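Local coordinates for SusD/RagB family nutrient-binding outer membrane lipoprotein (Bacteroides vulgatus, PDB 4F7A) that probably binds mucin O-glycans at the outer membrane as a SusD-like lipoprotein, handing them on for uptake, at residues Asp160-Ala165 with Ser202-Leu207; Asp149-Ala154 with Thr500-Asp505; Ser345-Asn350 with Glu418-Ile423. All coordinates share one frame; numbering follows the deposited sequence.

Contact 1 of 3, residues Asp160-Ala165 with Ser202-Leu207; sequences DDLDKA and SLRLRL
L162 and D163 of helix 151-174 meet R204 of helix 193-210. The two helices run nearly antiparallel, with 163° between the directions of the short segments and their axes 10.7 Å apart. Antiparallel helix packing of this kind is consistent with the TPR-like fold of SusD proteins.

The polar part is a salt bridge. OD1 of D163 lies 2.9 Å from NH2 of R204 and 3.0 Å from NH1 of R204, so one carboxylate oxygen faces both terminal nitrogens. The two side chains cross at about a right angle, while their carboxylate and guanidinium planes are only 26° apart. R204 starts with CG anti to its backbone N (chi1 -176°), and a bend at chi3 brings the guanidinium round to D163. Its charge has further partners. NH1 pairs with E222 and also bonds to the carbonyl oxygen of F159, one turn back from D163. K225 binds the same OD1 of D163. The result is a mixed network of two acids and two bases, which probably favours the charged form of each.

The apolar part centres on L162. Its CB lies over one face of the R204 guanidinium, 3.6 Å from NH2 of R204. Further out, CD1 rests on the R204 backbone, 3.8 Å from CA of R204. The two methyls then divide between the leucines of helix 193-210. CD1 of L162 reaches CD1 of L207 at 4.2 Å, and CD2 of L162 is 4.3 Å from CD2 of L203.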
ATOM      1  N   ASP A 160      13.905  14.393  -1.152  1.00 15.59           N
ATOM      2  CA  ASP A 160      14.221  15.698  -1.774  0.50 15.91           C
ATOM      3  C   ASP A 160      12.958  16.368  -2.354  1.00 16.18           C
ATOM      4  O   ASP A 160      12.729  17.565  -2.188  1.00 15.51           O
ATOM      5  CB  ASP A 160      15.246  15.528  -2.904  0.50 15.91           C
ATOM      6  CG  ASP A 160      16.671  15.266  -2.398  0.50 20.14           C
ATOM      7  OD1 ASP A 160      16.983  15.569  -1.229  0.50 16.28           O
ATOM      8  OD2 ASP A 160      17.483  14.763  -3.198  0.50 16.06           O
ATOM      9  N   ASP A 161      12.144  15.588  -3.065  1.00 13.45           N
ATOM     10  CA  ASP A 161      10.905  16.134  -3.639  1.00 14.43           C
ATOM     11  C   ASP A 161       9.911  16.561  -2.564  1.00 14.34           C
ATOM     12  O   ASP A 161       9.234  17.577  -2.695  1.00 14.08           O
ATOM     13  CB  ASP A 161      10.239  15.142  -4.595  1.00 14.52           C
ATOM     14  CG  ASP A 161      10.889  15.111  -5.973  1.00 20.02           C
ATOM     15  OD1 ASP A 161      11.590  16.079  -6.333  1.00 17.78           O
ATOM     16  OD2 ASP A 161      10.679  14.114  -6.691  1.00 20.63           O
ATOM     17  N   LEU A 162       9.812  15.792  -1.487  1.00 14.95           N
ATOM     18  CA  LEU A 162       8.964  16.196  -0.392  1.00 14.24           C
ATOM     19  C   LEU A 162       9.486  17.465   0.271  1.00 15.21           C
ATOM     20  O   LEU A 162       8.692  18.309   0.684  1.00 15.72           O
ATOM     21  CB  LEU A 162       8.773  15.056   0.622  1.00 11.66           C
ATOM     22  CG  LEU A 162       7.969  13.871   0.105  1.00 13.85           C
ATOM     23  CD1 LEU A 162       7.892  12.763   1.210  1.00 15.90           C
ATOM     24  CD2 LEU A 162       6.570  14.248  -0.383  1.00 12.17           C
ATOM     25  N   ASP A 163      10.801  17.635   0.349  1.00 14.85           N
ATOM     26  CA  ASP A 163      11.361  18.894   0.879  1.00 15.59           C
ATOM     27  C   ASP A 163      10.953  20.069  -0.009  1.00 15.53           C
ATOM     28  O   ASP A 163      10.549  21.133   0.479  1.00 15.47           O
ATOM     29  CB  ASP A 163      12.892  18.861   0.943  1.00 15.62           C
ATOM     30  CG  ASP A 163      13.428  17.906   2.011  1.00 21.34           C
ATOM     31  OD1 ASP A 163      12.690  17.549   2.944  1.00 17.89           O
ATOM     32  OD2 ASP A 163      14.611  17.536   1.912  1.00 19.19           O
ATOM     33  N   LYS A 164      11.103  19.888  -1.319  1.00 15.60           N
ATOM     34  CA  LYS A 164      10.754  20.956  -2.260  1.00 15.44           C
ATOM     35  C   LYS A 164       9.261  21.274  -2.151  1.00 15.82           C
ATOM     36  O   LYS A 164       8.854  22.447  -2.154  1.00 16.12           O
ATOM     37  CB  LYS A 164      11.099  20.542  -3.687  1.00 16.49           C
ATOM     38  CG  LYS A 164      12.580  20.579  -4.003  1.00 20.88           C
ATOM     39  CD  LYS A 164      12.855  19.913  -5.338  1.00 22.18           C
ATOM     40  CE  LYS A 164      14.297  20.118  -5.737  1.00 33.03           C
ATOM     41  NZ  LYS A 164      14.534  19.401  -7.007  1.00 36.72           N
ATOM     42  N   ALA A 165       8.453  20.223  -2.023  1.00 12.67           N
ATOM     43  CA  ALA A 165       7.008  20.391  -1.909  1.00 13.99           C
ATOM     44  C   ALA A 165       6.602  21.193  -0.684  1.00 14.05           C
ATOM     45  O   ALA A 165       5.807  22.124  -0.813  1.00 14.27           O
ATOM     46  CB  ALA A 165       6.291  19.025  -1.888  1.00 13.32           C
ATOM     47  N   SER A 202       3.197  13.168   6.565  1.00 12.93           N
ATOM     48  CA  SER A 202       2.790  11.802   6.890  1.00 11.89           C
ATOM     49  C   SER A 202       3.427  10.809   5.939  1.00 10.59           C
ATOM     50  O   SER A 202       3.892   9.763   6.351  1.00 10.21           O
ATOM     51  CB  SER A 202       1.271  11.676   6.850  1.00 13.63           C
ATOM     52  OG  SER A 202       0.690  12.650   7.709  1.00 16.78           O
ATOM     53  N   LEU A 203       3.424  11.141   4.649  1.00 10.84           N
ATOM     54  CA  LEU A 203       4.086  10.306   3.642  1.00 11.59           C
ATOM     55  C   LEU A 203       5.597  10.202   3.938  1.00 11.21           C
ATOM     56  O   LEU A 203       6.190   9.105   3.871  1.00 12.12           O
ATOM     57  CB  LEU A 203       3.786  10.863   2.239  1.00 11.63           C
ATOM     58  CG  LEU A 203       4.401  10.128   1.048  1.00 12.88           C
ATOM     59  CD1 LEU A 203       4.064   8.619   1.010  1.00 15.22           C
ATOM     60  CD2 LEU A 203       3.982  10.846  -0.258  1.00  9.84           C
ATOM     61  N   ARG A 204       6.220  11.324   4.311  1.00 11.88           N
ATOM     62  CA  ARG A 204       7.651  11.290   4.660  1.00 11.21           C
ATOM     63  C   ARG A 204       7.893  10.343   5.821  1.00 11.19           C
ATOM     64  O   ARG A 204       8.867   9.585   5.806  1.00 11.30           O
ATOM     65  CB  ARG A 204       8.180  12.669   5.017  1.00 13.76           C
ATOM     66  CG  ARG A 204       9.678  12.693   5.283  1.00 12.38           C
ATOM     67  CD  ARG A 204      10.127  13.980   5.971  1.00 10.74           C
ATOM     68  NE  ARG A 204       9.824  15.182   5.208  1.00 13.59           N
ATOM     69  CZ  ARG A 204      10.430  15.605   4.094  1.00 14.91           C
ATOM     70  NH1 ARG A 204      11.422  14.918   3.523  1.00 10.19           N
ATOM     71  NH2 ARG A 204      10.010  16.752   3.523  1.00 14.51           N
ATOM     72  N   LEU A 205       7.005  10.360   6.821  1.00 11.88           N
ATOM     73  CA  LEU A 205       7.169   9.458   7.952  1.00 11.89           C
ATOM     74  C   LEU A 205       7.073   7.999   7.512  1.00 12.22           C
ATOM     75  O   LEU A 205       7.825   7.147   7.993  1.00 12.99           O
ATOM     76  CB  LEU A 205       6.153   9.735   9.041  1.00 12.78           C
ATOM     77  CG  LEU A 205       6.270   8.898  10.314  1.00 15.42           C
ATOM     78  CD1 LEU A 205       7.628   9.065  10.986  1.00 14.42           C
ATOM     79  CD2 LEU A 205       5.141   9.326  11.260  1.00 11.64           C
ATOM     80  N   ARG A 206       6.120   7.701   6.625  1.00 11.07           N
ATOM     81  CA  ARG A 206       6.001   6.357   6.082  1.00 11.36           C
ATOM     82  C   ARG A 206       7.316   5.916   5.447  1.00 11.05           C
ATOM     83  O   ARG A 206       7.816   4.816   5.706  1.00 11.06           O
ATOM     84  CB  ARG A 206       4.900   6.273   5.029  1.00 10.24           C
ATOM     85  CG  ARG A 206       4.885   4.943   4.275  1.00 11.34           C
ATOM     86  CD  ARG A 206       3.940   4.969   3.104  1.00 13.32           C
ATOM     87  NE  ARG A 206       2.537   4.836   3.470  1.00 12.05           N
ATOM     88  CZ  ARG A 206       1.547   5.038   2.607  1.00 14.68           C
ATOM     89  NH1 ARG A 206       1.823   5.381   1.363  1.00 13.93           N
ATOM     90  NH2 ARG A 206       0.282   4.891   2.977  1.00 13.45           N
ATOM     91  N   LEU A 207       7.861   6.771   4.585  1.00 11.34           N
ATOM     92  CA  LEU A 207       9.088   6.441   3.858  1.00 11.25           C
ATOM     93  C   LEU A 207      10.284   6.299   4.804  1.00 12.74           C
ATOM     94  O   LEU A 207      11.151   5.452   4.593  1.00 11.86           O
ATOM     95  CB  LEU A 207       9.368   7.484   2.800  1.00 12.65           C
ATOM     96  CG  LEU A 207       8.285   7.610   1.731  1.00 16.58           C
ATOM     97  CD1 LEU A 207       8.686   8.633   0.690  1.00 14.20           C
ATOM     98  CD2 LEU A 207       7.959   6.289   1.074  1.00 13.94           C
TER

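Contact 2 of 3, residues Asp149-Ala154 with Thr500-Asp505; sequences DTQEEA and TRLWWD
Q151, in the first turn of helix 151-174, reaches into the 502-505 turn with an extended side chain. CB lies 3.9 Å from CB of W503. CG comes within 4.1 Å of CE3 of W503. CD comes beside CD1 of W504 at 3.4 Å. The amide and this ring are nearly parallel, with planes 7° apart. At the tip, OE1 lies over the face of the W504 ring, 3.1 Å from CD1 of W504, and at the edge of the W503 ring, near its plane. It accepts from the backbone N of W504 at 3.1 Å, with an N-H...O angle of 156°. The donor sits almost in line with the C=O bond. NE2 is held by T129 OG1, and NE1 of W504 by D130, which probably fixes the rotation of both planar groups.

E152 packs on W503. Its CA stands 3.8 Å from the centroid of the six-membered ring of W503, a CH-pi contact over the face. CB of E152 lies over the indole face, and CG reaches its rim, 3.5 Å from CZ2 of W503.

This is a helix N-terminus, closed by the T150-E153 capping box, docked on a tryptophan-bearing type I beta turn.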
ATOM      1  N   ASP A 149      17.373   4.742 -11.496  1.00 15.36           N
ATOM      2  CA  ASP A 149      17.738   4.952 -10.089  1.00 15.10           C
ATOM      3  C   ASP A 149      17.766   3.610  -9.362  1.00 14.01           C
ATOM      4  O   ASP A 149      16.807   2.854  -9.452  1.00 13.25           O
ATOM      5  CB  ASP A 149      16.678   5.763  -9.335  1.00 15.15           C
ATOM      6  CG  ASP A 149      16.607   7.193  -9.719  1.00 20.62           C
ATOM      7  OD1 ASP A 149      17.490   7.699 -10.444  1.00 17.23           O
ATOM      8  OD2 ASP A 149      15.622   7.840  -9.256  1.00 16.50           O
ATOM      9  N   THR A 150      18.799   3.351  -8.563  1.00 14.23           N
ATOM     10  CA  THR A 150      18.700   2.296  -7.533  1.00 12.80           C
ATOM     11  C   THR A 150      17.554   2.681  -6.585  1.00 12.49           C
ATOM     12  O   THR A 150      17.137   3.853  -6.546  1.00 12.36           O
ATOM     13  CB  THR A 150      19.997   2.144  -6.711  1.00 14.88           C
ATOM     14  OG1 THR A 150      20.166   3.313  -5.919  1.00 13.86           O
ATOM     15  CG2 THR A 150      21.250   1.952  -7.634  1.00 13.07           C
ATOM     16  N   GLN A 151      17.007   1.721  -5.847  1.00 12.94           N
ATOM     17  CA  GLN A 151      15.955   2.057  -4.895  1.00 14.46           C
ATOM     18  C   GLN A 151      16.415   3.110  -3.887  1.00 15.22           C
ATOM     19  O   GLN A 151      15.634   3.988  -3.519  1.00 14.00           O
ATOM     20  CB  GLN A 151      15.445   0.818  -4.164  1.00 12.07           C
ATOM     21  CG  GLN A 151      14.288   1.097  -3.205  1.00 11.70           C
ATOM     22  CD  GLN A 151      13.650  -0.186  -2.696  1.00 15.35           C
ATOM     23  OE1 GLN A 151      14.210  -0.844  -1.810  1.00 13.87           O
ATOM     24  NE2 GLN A 151      12.450  -0.536  -3.226  1.00 10.18           N
ATOM     25  N   GLU A 152      17.660   3.008  -3.431  1.00 14.70           N
ATOM     26  CA  GLU A 152      18.212   3.991  -2.491  1.00 14.61           C
ATOM     27  C   GLU A 152      18.165   5.398  -3.096  1.00 14.72           C
ATOM     28  O   GLU A 152      17.777   6.349  -2.443  1.00 14.73           O
ATOM     29  CB  GLU A 152      19.648   3.632  -2.123  1.00 17.70           C
ATOM     30  CG  GLU A 152      20.305   4.612  -1.136  1.00 17.00           C
ATOM     31  CD  GLU A 152      21.679   4.152  -0.684  1.00 28.61           C
ATOM     32  OE1 GLU A 152      22.260   3.258  -1.315  1.00 25.99           O
ATOM     33  OE2 GLU A 152      22.168   4.686   0.315  1.00 26.45           O
ATOM     34  N   GLU A 153      18.566   5.509  -4.353  1.00 13.30           N
ATOM     35  CA  GLU A 153      18.558   6.788  -5.046  1.00 13.59           C
ATOM     36  C   GLU A 153      17.137   7.305  -5.237  1.00 13.72           C
ATOM     37  O   GLU A 153      16.908   8.525  -5.152  1.00 14.19           O
ATOM     38  CB  GLU A 153      19.254   6.672  -6.398  1.00 16.38           C
ATOM     39  CG  GLU A 153      20.773   6.583  -6.246  1.00 19.58           C
ATOM     40  CD  GLU A 153      21.493   5.981  -7.478  1.00 27.99           C
ATOM     41  OE1 GLU A 153      20.871   5.509  -8.459  1.00 18.34           O
ATOM     42  OE2 GLU A 153      22.725   5.964  -7.445  1.00 25.29           O
ATOM     43  N   ALA A 154      16.205   6.404  -5.547  1.00 14.39           N
ATOM     44  CA  ALA A 154      14.783   6.803  -5.689  1.00 13.40           C
ATOM     45  C   ALA A 154      14.257   7.339  -4.365  1.00 13.40           C
ATOM     46  O   ALA A 154      13.600   8.384  -4.334  1.00 13.99           O
ATOM     47  CB  ALA A 154      13.923   5.630  -6.192  1.00 10.75           C
ATOM     48  N   THR A 500      14.494 -12.012  -4.933  1.00 15.79           N
ATOM     49  CA  THR A 500      15.532 -11.036  -4.621  1.00 15.29           C
ATOM     50  C   THR A 500      15.016  -9.907  -3.723  1.00 13.14           C
ATOM     51  O   THR A 500      14.059  -9.220  -4.068  1.00 12.20           O
ATOM     52  CB  THR A 500      16.105 -10.451  -5.898  1.00 15.11           C
ATOM     53  OG1 THR A 500      16.767 -11.496  -6.613  1.00 15.92           O
ATOM     54  CG2 THR A 500      17.087  -9.319  -5.588  1.00 15.41           C
ATOM     55  N   ARG A 501      15.659  -9.715  -2.575  1.00 11.60           N
ATOM     56  CA  ARG A 501      15.272  -8.671  -1.650  1.00 13.99           C
ATOM     57  C   ARG A 501      15.520  -7.270  -2.215  1.00 13.53           C
ATOM     58  O   ARG A 501      16.595  -6.980  -2.787  1.00 12.66           O
ATOM     59  CB  ARG A 501      16.032  -8.803  -0.312  1.00 13.28           C
ATOM     60  CG  ARG A 501      15.685 -10.032   0.493  1.00 17.63           C
ATOM     61  CD  ARG A 501      16.354  -9.986   1.840  1.00 20.21           C
ATOM     62  NE  ARG A 501      16.262 -11.269   2.528  1.00 17.63           N
ATOM     63  CZ  ARG A 501      15.220 -11.689   3.240  1.00 20.64           C
ATOM     64  NH1 ARG A 501      14.120 -10.951   3.396  1.00 13.70           N
ATOM     65  NH2 ARG A 501      15.282 -12.882   3.814  1.00 22.21           N
ATOM     66  N   LEU A 502      14.552  -6.386  -1.981  1.00 11.95           N
ATOM     67  CA  LEU A 502      14.735  -4.972  -2.291  1.00 12.00           C
ATOM     68  C   LEU A 502      15.667  -4.325  -1.279  1.00 13.01           C
ATOM     69  O   LEU A 502      15.936  -4.900  -0.220  1.00 13.36           O
ATOM     70  CB  LEU A 502      13.385  -4.272  -2.355  1.00 14.19           C
ATOM     71  CG  LEU A 502      12.451  -4.870  -3.406  1.00 15.13           C
ATOM     72  CD1 LEU A 502      11.164  -4.068  -3.484  1.00 12.75           C
ATOM     73  CD2 LEU A 502      13.169  -4.950  -4.785  1.00 11.24           C
ATOM     74  N   TRP A 503      16.198  -3.156  -1.632  1.00 14.47           N
ATOM     75  CA  TRP A 503      17.157  -2.441  -0.803  1.00 15.14           C
ATOM     76  C   TRP A 503      16.688  -2.268   0.655  1.00 12.43           C
ATOM     77  O   TRP A 503      17.461  -2.506   1.592  1.00 13.39           O
ATOM     78  CB  TRP A 503      17.491  -1.080  -1.440  1.00 14.01           C
ATOM     79  CG  TRP A 503      18.316  -0.143  -0.568  1.00 14.05           C
ATOM     80  CD1 TRP A 503      19.649  -0.242  -0.256  1.00 17.71           C
ATOM     81  CD2 TRP A 503      17.839   1.037   0.081  1.00 16.66           C
ATOM     82  NE1 TRP A 503      20.025   0.822   0.544  1.00 17.07           N
ATOM     83  CE2 TRP A 503      18.932   1.617   0.767  1.00 14.54           C
ATOM     84  CE3 TRP A 503      16.605   1.687   0.115  1.00 17.50           C
ATOM     85  CZ2 TRP A 503      18.811   2.811   1.488  1.00 17.96           C
ATOM     86  CZ3 TRP A 503      16.479   2.861   0.861  1.00 16.52           C
ATOM     87  CH2 TRP A 503      17.575   3.412   1.526  1.00 17.63           C
ATOM     88  N   TRP A 504      15.432  -1.881   0.857  1.00 11.76           N
ATOM     89  CA  TRP A 504      14.922  -1.673   2.228  1.00 12.85           C
ATOM     90  C   TRP A 504      14.588  -2.925   3.013  1.00 12.09           C
ATOM     91  O   TRP A 504      14.280  -2.833   4.204  1.00 13.21           O
ATOM     92  CB  TRP A 504      13.750  -0.696   2.284  1.00 10.96           C
ATOM     93  CG  TRP A 504      12.597  -0.895   1.316  1.00 11.70           C
ATOM     94  CD1 TRP A 504      12.190   0.003   0.364  1.00 11.20           C
ATOM     95  CD2 TRP A 504      11.648  -1.976   1.260  1.00 14.18           C
ATOM     96  NE1 TRP A 504      11.085  -0.457  -0.288  1.00 12.76           N
ATOM     97  CE2 TRP A 504      10.733  -1.674   0.228  1.00  9.48           C
ATOM     98  CE3 TRP A 504      11.492  -3.164   1.957  1.00 10.42           C
ATOM     99  CZ2 TRP A 504       9.669  -2.504  -0.087  1.00 10.03           C
ATOM    100  CZ3 TRP A 504      10.468  -3.997   1.637  1.00 12.24           C
ATOM    101  CH2 TRP A 504       9.562  -3.677   0.604  1.00 12.23           C
ATOM    102  N   ASP A 505      14.702  -4.074   2.364  1.00 11.46           N
ATOM    103  CA  ASP A 505      14.405  -5.385   2.938  1.00 11.46           C
ATOM    104  C   ASP A 505      15.736  -6.013   3.341  1.00 13.36           C
ATOM    105  O   ASP A 505      16.478  -6.516   2.487  1.00 13.97           O
ATOM    106  CB  ASP A 505      13.686  -6.235   1.871  1.00 13.77           C
ATOM    107  CG  ASP A 505      13.393  -7.656   2.311  1.00 17.83           C
ATOM    108  OD1 ASP A 505      13.760  -8.040   3.446  1.00 14.02           O
ATOM    109  OD2 ASP A 505      12.786  -8.388   1.500  1.00 16.88           O
TER

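Contact 3 of 3, residues Ser345-Asn350 with Glu418-Ile423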
ATOM      1  N   SER A 345       8.792   5.641  17.928  1.00 10.48           N
ATOM      2  CA  SER A 345       9.055   5.658  19.379  1.00 13.26           C
ATOM      3  C   SER A 345       9.758   4.392  19.820  1.00 11.79           C
ATOM      4  O   SER A 345      10.725   4.446  20.577  1.00 12.53           O
ATOM      5  CB  SER A 345       7.760   5.866  20.157  1.00 14.19           C
ATOM      6  OG  SER A 345       7.306   7.194  19.964  1.00 14.72           O
ATOM      7  N   LEU A 346       9.294   3.248  19.319  1.00 11.85           N
ATOM      8  CA  LEU A 346       9.934   1.974  19.638  1.00 12.33           C
ATOM      9  C   LEU A 346      11.409   1.947  19.240  1.00 14.04           C
ATOM     10  O   LEU A 346      12.250   1.344  19.939  1.00 13.02           O
ATOM     11  CB  LEU A 346       9.182   0.821  18.965  1.00 12.75           C
ATOM     12  CG  LEU A 346       9.463  -0.569  19.488  1.00 16.09           C
ATOM     13  CD1 LEU A 346       9.089  -0.625  20.942  1.00 16.06           C
ATOM     14  CD2 LEU A 346       8.691  -1.616  18.650  1.00 12.51           C
ATOM     15  N   ARG A 347      11.723   2.580  18.113  1.00 13.04           N
ATOM     16  CA  ARG A 347      13.112   2.659  17.609  1.00 14.82           C
ATOM     17  C   ARG A 347      13.928   3.805  18.208  1.00 15.57           C
ATOM     18  O   ARG A 347      15.125   3.952  17.899  1.00 16.53           O
ATOM     19  CB  ARG A 347      13.083   2.806  16.077  1.00 13.23           C
ATOM     20  CG  ARG A 347      12.627   1.563  15.363  1.00 12.29           C
ATOM     21  CD  ARG A 347      12.516   1.782  13.870  1.00 13.21           C
ATOM     22  NE  ARG A 347      12.059   0.570  13.211  1.00 11.51           N
ATOM     23  CZ  ARG A 347      12.854  -0.420  12.788  1.00 13.86           C
ATOM     24  NH1 ARG A 347      14.178  -0.349  12.899  1.00 15.10           N
ATOM     25  NH2 ARG A 347      12.329  -1.484  12.231  1.00 12.80           N
ATOM     26  N   GLY A 348      13.310   4.618  19.064  1.00 14.58           N
ATOM     27  CA  GLY A 348      13.992   5.761  19.683  1.00 14.99           C
ATOM     28  C   GLY A 348      14.241   6.930  18.741  1.00 14.59           C
ATOM     29  O   GLY A 348      15.160   7.730  18.954  1.00 14.35           O
ATOM     30  N   ILE A 349      13.449   7.040  17.673  1.00 13.85           N
ATOM     31  CA  ILE A 349      13.676   8.069  16.683  1.00 14.58           C
ATOM     32  C   ILE A 349      12.439   8.934  16.460  1.00 18.73           C
ATOM     33  O   ILE A 349      12.297   9.569  15.415  1.00 18.25           O
ATOM     34  CB  ILE A 349      14.244   7.468  15.353  1.00 15.42           C
ATOM     35  CG1 ILE A 349      13.270   6.479  14.702  1.00 19.10           C
ATOM     36  CG2 ILE A 349      15.594   6.786  15.622  1.00 16.26           C
ATOM     37  CD1 ILE A 349      13.852   5.785  13.425  1.00 16.77           C
ATOM     38  N   ASN A 350      11.556   8.980  17.461  1.00 16.26           N
ATOM     39  CA  ASN A 350      10.423   9.887  17.437  1.00 14.58           C
ATOM     40  C   ASN A 350      10.816  11.132  18.225  1.00 14.59           C
ATOM     41  O   ASN A 350      11.072  11.033  19.415  1.00 16.95           O
ATOM     42  CB  ASN A 350       9.194   9.215  18.069  1.00 14.63           C
ATOM     43  CG  ASN A 350       7.939  10.012  17.909  1.00 15.69           C
ATOM     44  OD1 ASN A 350       7.979  11.228  17.740  1.00 18.11           O
ATOM     45  ND2 ASN A 350       6.787   9.329  17.981  1.00 12.27           N
ATOM     46  N   GLU A 418       8.289  -8.286  19.563  1.00 12.54           N
ATOM     47  CA  GLU A 418       6.845  -8.600  19.626  1.00 12.73           C
ATOM     48  C   GLU A 418       6.043  -7.298  19.648  1.00 13.63           C
ATOM     49  O   GLU A 418       4.969  -7.224  19.082  1.00 14.57           O
ATOM     50  CB  GLU A 418       6.472  -9.442  20.848  1.00 13.44           C
ATOM     51  CG  GLU A 418       5.047  -9.935  20.719  1.00 17.46           C
ATOM     52  CD  GLU A 418       4.573 -10.861  21.797  1.00 19.95           C
ATOM     53  OE1 GLU A 418       5.357 -11.298  22.671  1.00 19.62           O
ATOM     54  OE2 GLU A 418       3.364 -11.179  21.745  1.00 25.57           O
ATOM     55  N   GLN A 419       6.571  -6.263  20.290  1.00 12.27           N
ATOM     56  CA  GLN A 419       5.890  -4.971  20.247  1.00 12.01           C
ATOM     57  C   GLN A 419       5.803  -4.443  18.826  1.00 11.51           C
ATOM     58  O   GLN A 419       4.754  -3.940  18.405  1.00 11.65           O
ATOM     59  CB  GLN A 419       6.584  -3.932  21.123  1.00 14.04           C
ATOM     60  CG  GLN A 419       6.558  -4.205  22.602  1.00 23.81           C
ATOM     61  CD  GLN A 419       7.431  -3.174  23.313  1.00 25.24           C
ATOM     62  OE1 GLN A 419       8.614  -3.020  23.010  1.00 28.24           O
ATOM     63  NE2 GLN A 419       6.850  -2.442  24.168  1.00 19.50           N
ATOM     64  N   LEU A 420       6.897  -4.537  18.083  1.00 11.56           N
ATOM     65  CA  LEU A 420       6.875  -4.148  16.691  1.00 10.74           C
ATOM     66  C   LEU A 420       5.856  -5.011  15.924  1.00 10.60           C
ATOM     67  O   LEU A 420       5.102  -4.504  15.121  1.00  9.76           O
ATOM     68  CB  LEU A 420       8.244  -4.262  16.047  1.00 13.91           C
ATOM     69  CG  LEU A 420       8.332  -3.861  14.583  1.00 12.67           C
ATOM     70  CD1 LEU A 420       7.883  -2.412  14.357  1.00 12.12           C
ATOM     71  CD2 LEU A 420       9.804  -4.082  14.034  1.00 15.53           C
ATOM     72  N   GLU A 421       5.829  -6.304  16.199  1.00 10.67           N
ATOM     73  CA  GLU A 421       4.865  -7.186  15.549  1.00 11.69           C
ATOM     74  C   GLU A 421       3.432  -6.727  15.771  1.00 11.77           C
ATOM     75  O   GLU A 421       2.648  -6.700  14.827  1.00  9.70           O
ATOM     76  CB  GLU A 421       5.039  -8.627  16.005  1.00 12.75           C
ATOM     77  CG  GLU A 421       4.064  -9.580  15.329  1.00 10.94           C
ATOM     78  CD  GLU A 421       4.242 -11.058  15.765  1.00 11.32           C
ATOM     79  OE1 GLU A 421       5.072 -11.347  16.678  1.00 14.48           O
ATOM     80  OE2 GLU A 421       3.515 -11.915  15.202  1.00 13.03           O
ATOM     81  N   LYS A 422       3.100  -6.339  16.999  1.00 10.75           N
ATOM     82  CA  LYS A 422       1.751  -5.821  17.308  1.00 10.84           C
ATOM     83  C   LYS A 422       1.466  -4.558  16.502  1.00 11.30           C
ATOM     84  O   LYS A 422       0.415  -4.424  15.886  1.00 11.06           O
ATOM     85  CB  LYS A 422       1.595  -5.553  18.811  1.00 10.71           C
ATOM     86  CG  LYS A 422       1.641  -6.834  19.688  1.00 12.47           C
ATOM     87  CD  LYS A 422       1.578  -6.465  21.156  1.00 13.39           C
ATOM     88  CE  LYS A 422       1.678  -7.660  22.064  1.00  9.59           C
ATOM     89  NZ  LYS A 422       0.429  -8.488  22.137  1.00 11.30           N
ATOM     90  N   ILE A 423       2.426  -3.647  16.488  1.00  9.81           N
ATOM     91  CA  ILE A 423       2.280  -2.384  15.763  1.00 10.48           C
ATOM     92  C   ILE A 423       2.022  -2.651  14.292  1.00 11.07           C
ATOM     93  O   ILE A 423       1.066  -2.134  13.730  1.00 10.76           O
ATOM     94  CB  ILE A 423       3.535  -1.486  15.945  1.00  9.51           C
ATOM     95  CG1 ILE A 423       3.605  -0.954  17.372  1.00 11.94           C
ATOM     96  CG2 ILE A 423       3.545  -0.309  14.914  1.00  8.73           C
ATOM     97  CD1 ILE A 423       4.996  -0.351  17.748  1.00  8.51           C
TER
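L346, at the end of helix 334-346, points its side chain at Q419, L420 and I423 of helix 416-431. The apolar contacts come first. The side chain leaves with CG anti to the backbone N (chi1 -163°), which carries both methyls toward the other helix. CD2 is the busier branch. It lies 3.7 Å from CB of L420 and 3.5 Å from the backbone N of L420, so it rests against the helix backbone itself. On the next turn it meets CD1 of I423 at 4.0 Å. CB of Q419 also lies 4.0 Å from CD2 of L346.

One contact is of another kind, a methyl against a polar atom. CD1 of L346 touches OE1 of Q419 at 3.2 Å, a close approach to the amide oxygen. The glutamine thus crosses the two methyls obliquely. An alanine here lacks both methyls and would probably open a gap facing L420 and I423, leaving the Q419 side chain without its apolar neighbour.

The contact joins a helix terminus to the flank of a second helix. Helix 334-346 finishes in a Schellman motif. G348 takes positive phi (73°), and its N bonds back to S345 O. The chain then turns away from helix 416-431. F339 and A342, earlier on helix 334-346, also touch I423, so the two helices meet over more than the last turn.

The polar groups are held mainly beside the interface. R347 is extended from CG to NE, and its NH2 ends 4.0 Å from CD2 of L420. Its charge is answered by E343, one turn back, in a salt bridge at NE, while NH2 bonds to N213.

Contacts 1 and 2 share helix 151-174. Contact 2 uses its start and contact 1 a later part, with centres about 17 Å apart. Contact 3 lies on other helices, its centre about 21 Å from that of contact 1 and about 23 Å from that of contact 2. None touches another. Along the chain, contact 2 spans the longest loop, from 149-154 to 500-505. Contacts 1 and 3 follow one another inside it. Contacts 1 and 3 thus join helices nearer in sequence, while contact 2 brings the C-terminal region back to helix 151-174. Together they join parts of the chain that lie far apart in sequence.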